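Local atomic coordinates of glycosyl hydrolase, family 38 (Enterococcus faecalis, PDB entry 5KBP), a protein that probably hydrolyses terminal alpha-linked mannose residues of carbohydrates as a glycoside hydrolase. Residues 92-96 against 127-133; 145-151 against 185-190; 297-301 against 735-739. Numbering follows the deposited sequence.

In the fold
Contacts 1 and 2 both belong to the N-terminal domain of this family 38 enzyme, whereas contact 3 joins the turn before helix 304-332, in the middle-domain region, to the large C-terminal beta region. The parallel strand pair of contact 2 lies beside the buried loops of contact 1, with centres 13 Å apart; Pro127 CA is 4.0 Å from Phe190 CE2, and Asn132 ND2 is 4.2 Å from Phe150 CB. Contact 3 is centred 14 Å from contact 1, their nearest atoms about 4 Å apart without touching, and 26 Å from contact 2. All three lie away from the calcium site at Phe253 and Tyr256, which holds no ion in this chain.

Contact 1: 92-96 against 127-133; sequences LQDDF and PDTFGNM
Asp95 lays its carboxylate across the backbone of Asn132 and Met133, joining two buried loops of the family 38 N-terminal domain. Segment 92-96 lies in the loop after strand 84-85, and segment 127-133 in the loop after strand 124-126; neither is helix or strand. They run in the same general direction, with CA atoms of Asp94 and Thr129 5.8 Å apart and those of Asp95 and Met133 6.0 Å apart. Asp95 (chi1 m) brings OD2 to 3.3 Å from Asn132 CA and accepts a weak hydrogen bond from Met133 N to OD2 (3.4 Å), while Thr129 CG2 packs 3.7 Å from Asp95 OD2. Phe130 is the centre of an inverse gamma turn, closed by a weak bond from Gly131 N to Thr129 O (2.9 Å). Gly131 follows at phi 82°, psi 139°, where a CB would jam against the preceding carbonyl and crowd Phe96. The Phe96 ring (chi1 m) fills that space, CE2 3.6 Å from Gly131 C and CZ 3.5 Å from Asn132 O; His714 of the C-terminal region meets this ring. Asp94 (chi1 t) turns OD1 to Leu97 N, and its OD2, lacking a polar partner in the model, lies 4.0 Å from Phe130 CB. At the N-terminal end of the two segments Leu92 CD1 meets Pro127 CG at 4.2 Å. Met133, with chi1 p, carries its CE to 3.5 Å from Asp95 OD1.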
# COMPACT_ATOMS: atom_id res chain seq x y z
N LEU A 92 -19.94 0.88 1.40
CA LEU A 92 -20.75 0.78 2.62
C LEU A 92 -19.87 1.22 3.79
O LEU A 92 -18.98 0.48 4.21
CB LEU A 92 -21.27 -0.63 2.82
CG LEU A 92 -22.15 -1.21 1.71
CD1 LEU A 92 -22.79 -2.52 2.17
CD2 LEU A 92 -23.21 -0.21 1.28
N GLN A 93 -20.13 2.41 4.31
CA GLN A 93 -19.24 3.06 5.26
C GLN A 93 -19.70 2.84 6.70
O GLN A 93 -20.80 2.34 6.96
CB GLN A 93 -19.15 4.56 4.97
CG GLN A 93 -20.32 5.37 5.52
CD GLN A 93 -21.57 5.27 4.66
OE1 GLN A 93 -21.68 4.40 3.80
NE2 GLN A 93 -22.52 6.17 4.89
N ASP A 94 -18.84 3.24 7.63
CA ASP A 94 -19.24 3.47 9.00
C ASP A 94 -19.71 4.92 9.12
O ASP A 94 -19.01 5.84 8.69
CB ASP A 94 -18.08 3.21 9.97
CG ASP A 94 -18.48 3.42 11.42
OD1 ASP A 94 -18.44 4.58 11.88
OD2 ASP A 94 -18.84 2.43 12.09
N ASP A 95 -20.89 5.11 9.71
CA ASP A 95 -21.51 6.43 9.70
C ASP A 95 -20.72 7.43 10.52
O ASP A 95 -20.36 8.51 10.03
CB ASP A 95 -22.95 6.33 10.21
CG ASP A 95 -23.93 5.94 9.12
OD1 ASP A 95 -23.56 6.03 7.93
OD2 ASP A 95 -25.08 5.57 9.45
N PHE A 96 -20.42 7.10 11.78
CA PHE A 96 -19.86 8.08 12.70
C PHE A 96 -18.36 8.29 12.55
O PHE A 96 -17.86 9.34 12.95
CB PHE A 96 -20.17 7.66 14.15
CG PHE A 96 -21.63 7.69 14.49
CD1 PHE A 96 -22.29 8.90 14.66
CD2 PHE A 96 -22.34 6.51 14.66
CE1 PHE A 96 -23.63 8.93 14.98
CE2 PHE A 96 -23.68 6.54 14.98
CZ PHE A 96 -24.33 7.75 15.14
N PRO A 127 -26.96 -2.18 5.99
CA PRO A 127 -27.33 -3.48 6.57
C PRO A 127 -26.53 -3.85 7.81
O PRO A 127 -27.05 -4.57 8.67
CB PRO A 127 -27.06 -4.46 5.42
CG PRO A 127 -25.97 -3.82 4.64
CD PRO A 127 -26.20 -2.33 4.74
N ASP A 128 -25.29 -3.38 7.93
CA ASP A 128 -24.42 -3.78 9.03
C ASP A 128 -23.72 -2.60 9.68
O ASP A 128 -22.70 -2.78 10.35
CB ASP A 128 -23.39 -4.80 8.54
CG ASP A 128 -22.84 -5.67 9.66
OD1 ASP A 128 -23.55 -5.84 10.67
OD2 ASP A 128 -21.71 -6.18 9.52
N THR A 129 -24.25 -1.39 9.51
CA THR A 129 -23.60 -0.20 10.05
C THR A 129 -23.71 -0.17 11.57
O THR A 129 -24.80 -0.35 12.13
CB THR A 129 -24.22 1.06 9.45
OG1 THR A 129 -24.24 0.96 8.02
CG2 THR A 129 -23.41 2.29 9.84
N PHE A 130 -22.58 0.05 12.24
CA PHE A 130 -22.53 0.09 13.70
C PHE A 130 -23.08 1.43 14.16
O PHE A 130 -22.34 2.39 14.39
CB PHE A 130 -21.10 -0.12 14.20
CG PHE A 130 -20.42 -1.34 13.62
CD1 PHE A 130 -21.15 -2.46 13.26
CD2 PHE A 130 -19.05 -1.35 13.44
CE1 PHE A 130 -20.52 -3.57 12.73
CE2 PHE A 130 -18.41 -2.46 12.91
CZ PHE A 130 -19.15 -3.57 12.56
N GLY A 131 -24.40 1.51 14.30
CA GLY A 131 -25.04 2.75 14.68
C GLY A 131 -25.25 3.66 13.49
O GLY A 131 -24.38 3.78 12.62
N ASN A 132 -26.41 4.31 13.43
CA ASN A 132 -26.77 5.16 12.30
C ASN A 132 -26.88 6.61 12.75
O ASN A 132 -27.46 6.91 13.80
CB ASN A 132 -28.08 4.70 11.67
CG ASN A 132 -27.92 3.40 10.90
OD1 ASN A 132 -27.62 3.41 9.70
ND2 ASN A 132 -28.13 2.28 11.58
N MET A 133 -26.31 7.51 11.94
CA MET A 133 -26.30 8.93 12.26
C MET A 133 -27.73 9.48 12.33
O MET A 133 -28.63 9.02 11.63
CB MET A 133 -25.49 9.70 11.22
CG MET A 133 -26.00 9.49 9.80
SD MET A 133 -25.04 10.32 8.53
CE MET A 133 -23.50 9.42 8.62

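Contact 2: 145-151 against 185-190; sequences LPAAAFG and IFGLLF
This is a parallel beta-strand pair, 147-150 beside 185-189, inside the mixed sheet of the N-terminal domain. The strand axes come within 4.8 Å and cross at -22°. Ala147 pairs with Phe186, Ala148 with Gly187, Ala149 with Leu188 and Phe150 with Leu189. The hydrogen bonds follow the regular parallel pattern, Ala148 and Phe150 each using both N and O: Phe186 N to Pro146 O (3.2 Å), Ala148 N to Phe186 O (3.0 Å), Leu188 N to Ala148 O (3.1 Å), Phe150 N to Leu188 O (3.1 Å) and Phe190 N to Phe150 O (3.0 Å). The connection between the strands holds no helix, so this is no classical beta-alpha-beta crossover. Ala149 CB meets Phe190 CZ at 3.7 Å. On the face of Ala148 and Phe150, Phe150 (chi1 p) brings CE2 to 3.7 Å from Leu189 CD1; Ala148 CB touches Ile185 CD1 at 3.7 Å. Strands 124-126 and 174-178 flank the pair, helix 263-270 covers Phe186 and Leu188, and helix 136-141 packs on Ile185.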
# COMPACT_ATOMS: atom_id res chain seq x y z
N LEU A 145 -33.16 9.93 -2.13
CA LEU A 145 -33.38 8.60 -1.57
C LEU A 145 -34.51 8.66 -0.56
O LEU A 145 -34.33 9.25 0.53
CB LEU A 145 -32.10 8.06 -0.93
CG LEU A 145 -30.91 7.85 -1.87
CD1 LEU A 145 -29.75 7.24 -1.12
CD2 LEU A 145 -31.31 6.98 -3.04
N PRO A 146 -35.68 8.10 -0.85
CA PRO A 146 -36.83 8.21 0.06
C PRO A 146 -36.92 7.11 1.11
O PRO A 146 -37.83 7.18 1.96
CB PRO A 146 -38.02 8.13 -0.90
CG PRO A 146 -37.54 7.20 -1.97
CD PRO A 146 -36.05 7.46 -2.12
N ALA A 147 -36.03 6.12 1.10
CA ALA A 147 -36.11 5.02 2.04
C ALA A 147 -34.70 4.54 2.38
O ALA A 147 -33.75 4.75 1.62
CB ALA A 147 -36.95 3.87 1.49
N ALA A 148 -34.58 3.89 3.53
CA ALA A 148 -33.30 3.39 4.01
C ALA A 148 -33.50 2.07 4.73
O ALA A 148 -34.33 1.97 5.65
CB ALA A 148 -32.63 4.40 4.95
N ALA A 149 -32.75 1.05 4.31
CA ALA A 149 -32.78 -0.27 4.94
C ALA A 149 -31.58 -0.41 5.87
O ALA A 149 -30.44 -0.14 5.46
CB ALA A 149 -32.78 -1.38 3.89
N PHE A 150 -31.83 -0.83 7.11
CA PHE A 150 -30.79 -0.93 8.12
C PHE A 150 -31.03 -2.17 8.97
O PHE A 150 -32.09 -2.81 8.90
CB PHE A 150 -30.74 0.32 9.00
CG PHE A 150 -32.02 0.61 9.72
CD1 PHE A 150 -33.04 1.31 9.09
CD2 PHE A 150 -32.20 0.20 11.03
CE1 PHE A 150 -34.23 1.58 9.76
CE2 PHE A 150 -33.39 0.46 11.70
CZ PHE A 150 -34.40 1.16 11.06
N GLY A 151 -30.03 -2.52 9.78
CA GLY A 151 -30.10 -3.73 10.57
C GLY A 151 -29.88 -3.54 12.06
O GLY A 151 -30.35 -4.35 12.86
N ILE A 185 -38.27 9.78 6.47
CA ILE A 185 -38.12 8.79 5.41
C ILE A 185 -38.76 7.49 5.87
O ILE A 185 -39.12 7.32 7.04
CB ILE A 185 -36.64 8.57 5.03
CG1 ILE A 185 -35.87 7.99 6.22
CG2 ILE A 185 -36.01 9.87 4.57
CD1 ILE A 185 -34.47 7.52 5.87
N PHE A 186 -38.90 6.56 4.93
CA PHE A 186 -39.42 5.23 5.23
C PHE A 186 -38.28 4.32 5.66
O PHE A 186 -37.26 4.21 4.95
CB PHE A 186 -40.14 4.65 4.01
CG PHE A 186 -40.59 3.23 4.21
CD1 PHE A 186 -41.65 2.93 5.04
CD2 PHE A 186 -39.94 2.19 3.56
CE1 PHE A 186 -42.07 1.63 5.22
CE2 PHE A 186 -40.35 0.88 3.74
CZ PHE A 186 -41.42 0.60 4.57
N GLY A 187 -38.44 3.67 6.80
CA GLY A 187 -37.42 2.80 7.36
C GLY A 187 -37.80 1.34 7.19
O GLY A 187 -38.89 0.93 7.57
N LEU A 188 -36.87 0.57 6.62
CA LEU A 188 -37.04 -0.87 6.43
C LEU A 188 -36.02 -1.58 7.31
O LEU A 188 -34.82 -1.53 7.03
CB LEU A 188 -36.87 -1.25 4.96
CG LEU A 188 -37.08 -2.72 4.59
CD1 LEU A 188 -38.47 -3.18 4.99
CD2 LEU A 188 -36.84 -2.95 3.11
N LEU A 189 -36.50 -2.23 8.36
CA LEU A 189 -35.63 -2.90 9.33
C LEU A 189 -35.51 -4.38 8.99
O LEU A 189 -36.51 -5.05 8.75
CB LEU A 189 -36.18 -2.73 10.75
CG LEU A 189 -35.52 -3.59 11.82
CD1 LEU A 189 -34.07 -3.17 12.05
CD2 LEU A 189 -36.31 -3.55 13.12
N PHE A 190 -34.27 -4.87 8.97
CA PHE A 190 -34.02 -6.31 8.88
C PHE A 190 -34.25 -6.90 10.27
O PHE A 190 -33.31 -7.19 11.02
CB PHE A 190 -32.61 -6.59 8.36
CG PHE A 190 -32.33 -6.00 7.00
CD1 PHE A 190 -33.04 -6.43 5.89
CD2 PHE A 190 -31.35 -5.04 6.84
CE1 PHE A 190 -32.79 -5.89 4.64
CE2 PHE A 190 -31.09 -4.50 5.59
CZ PHE A 190 -31.81 -4.93 4.49

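Contact 3: 297-301 against 735-739; sequences ANTSS and LNEYE
Ala297 opens a short 3-10 segment, 297-299, and its carbonyl O accepts two bonds from Ser300, from N at 3.1 Å and from OG at 2.6 Å. Asn298 (chi1 m) reaches across to the strand that begins at Glu737: its ND2 donates to Glu737 OE2 at 2.8 Å, while its OD1 is held by the backbone of Phe574. Thr299 faces away from 735-739. Ser300 (chi1 p) makes the closest backbone approach, its CA 5.2 Å from that of Glu737, with Ser300 OG 3.3 Å from Glu737 CB and Ser300 CB 3.7 Å from Asn736 O. A water 2.9 Å from Ser300 O and 3.3 Å from Asn736 N bridges the two backbones. Ser301 completes the set, its OG donating to Glu737 OE2 at 2.6 Å. Glu737, extended with chi1 and chi2 both t, thus gives one carboxylate oxygen to two donors of the turn, while OE1 bonds to Thr749. The arrangement is a polar domain interface: the turn before helix 304-332 packs on the side chain that Glu737 sends out from the large antiparallel sheet, in which strand 737-740 lies between strands 713-714 and 745-753, and Arg752 of the latter also binds Ser301 OG and Asn298 O.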
# COMPACT_ATOMS: atom_id res chain seq x y z
N ALA A 297 -19.10 0.26 19.76
CA ALA A 297 -18.68 1.66 19.74
C ALA A 297 -17.19 1.81 20.00
O ALA A 297 -16.59 2.81 19.59
CB ALA A 297 -19.47 2.46 20.77
N ASN A 298 -16.57 0.83 20.66
CA ASN A 298 -15.14 0.89 20.93
C ASN A 298 -14.28 0.73 19.68
O ASN A 298 -13.05 0.80 19.78
CB ASN A 298 -14.75 -0.18 21.96
CG ASN A 298 -15.33 0.10 23.33
OD1 ASN A 298 -16.02 -0.73 23.91
ND2 ASN A 298 -15.06 1.30 23.85
N THR A 299 -14.89 0.53 18.51
CA THR A 299 -14.13 0.57 17.27
C THR A 299 -13.58 1.96 17.00
O THR A 299 -12.58 2.11 16.29
CB THR A 299 -15.00 0.11 16.10
OG1 THR A 299 -16.20 0.90 16.05
CG2 THR A 299 -15.38 -1.36 16.24
N SER A 300 -14.22 2.99 17.56
CA SER A 300 -13.76 4.36 17.36
C SER A 300 -12.38 4.61 17.96
O SER A 300 -11.69 5.54 17.52
CB SER A 300 -14.78 5.34 17.97
OG SER A 300 -15.15 4.94 19.28
N SER A 301 -11.96 3.81 18.93
CA SER A 301 -10.64 3.94 19.53
C SER A 301 -9.66 2.87 19.06
O SER A 301 -8.47 2.96 19.38
CB SER A 301 -10.74 3.89 21.06
OG SER A 301 -11.24 2.64 21.51
N LEU A 735 -9.45 11.66 17.68
CA LEU A 735 -9.69 10.96 18.95
C LEU A 735 -11.20 10.83 19.10
O LEU A 735 -11.86 11.61 19.78
CB LEU A 735 -9.06 11.72 20.11
CG LEU A 735 -7.68 12.33 19.85
CD1 LEU A 735 -7.16 13.05 21.09
CD2 LEU A 735 -6.68 11.28 19.38
N ASN A 736 -11.75 9.81 18.44
CA ASN A 736 -13.18 9.73 18.17
C ASN A 736 -13.97 8.96 19.22
O ASN A 736 -15.19 8.86 19.10
CB ASN A 736 -13.42 9.11 16.79
CG ASN A 736 -12.75 9.90 15.68
OD1 ASN A 736 -11.92 9.37 14.94
ND2 ASN A 736 -13.12 11.17 15.56
N GLU A 737 -13.32 8.42 20.25
CA GLU A 737 -14.01 7.75 21.34
C GLU A 737 -13.95 8.62 22.59
O GLU A 737 -12.87 9.09 22.97
CB GLU A 737 -13.42 6.37 21.64
CG GLU A 737 -14.26 5.56 22.62
CD GLU A 737 -13.54 4.33 23.12
OE1 GLU A 737 -12.91 4.39 24.19
OE2 GLU A 737 -13.61 3.29 22.43
N TYR A 738 -15.09 8.82 23.23
CA TYR A 738 -15.17 9.58 24.47
C TYR A 738 -16.19 8.93 25.39
O TYR A 738 -16.97 8.06 24.98
CB TYR A 738 -15.54 11.05 24.22
CG TYR A 738 -17.00 11.27 23.94
CD1 TYR A 738 -17.51 11.10 22.66
CD2 TYR A 738 -17.88 11.65 24.94
CE1 TYR A 738 -18.85 11.30 22.38
CE2 TYR A 738 -19.23 11.84 24.68
CZ TYR A 738 -19.70 11.67 23.40
OH TYR A 738 -21.04 11.87 23.14
N GLU A 739 -16.20 9.37 26.64
CA GLU A 739 -17.19 8.94 27.62
C GLU A 739 -17.37 10.04 28.65
O GLU A 739 -16.38 10.58 29.15
CB GLU A 739 -16.78 7.63 28.30
CG GLU A 739 -17.75 7.17 29.38
CD GLU A 739 -17.38 5.82 29.97
OE1 GLU A 739 -18.29 5.13 30.48
OE2 GLU A 739 -16.19 5.45 29.91
O HOH W 1 -9.56 7.50 17.65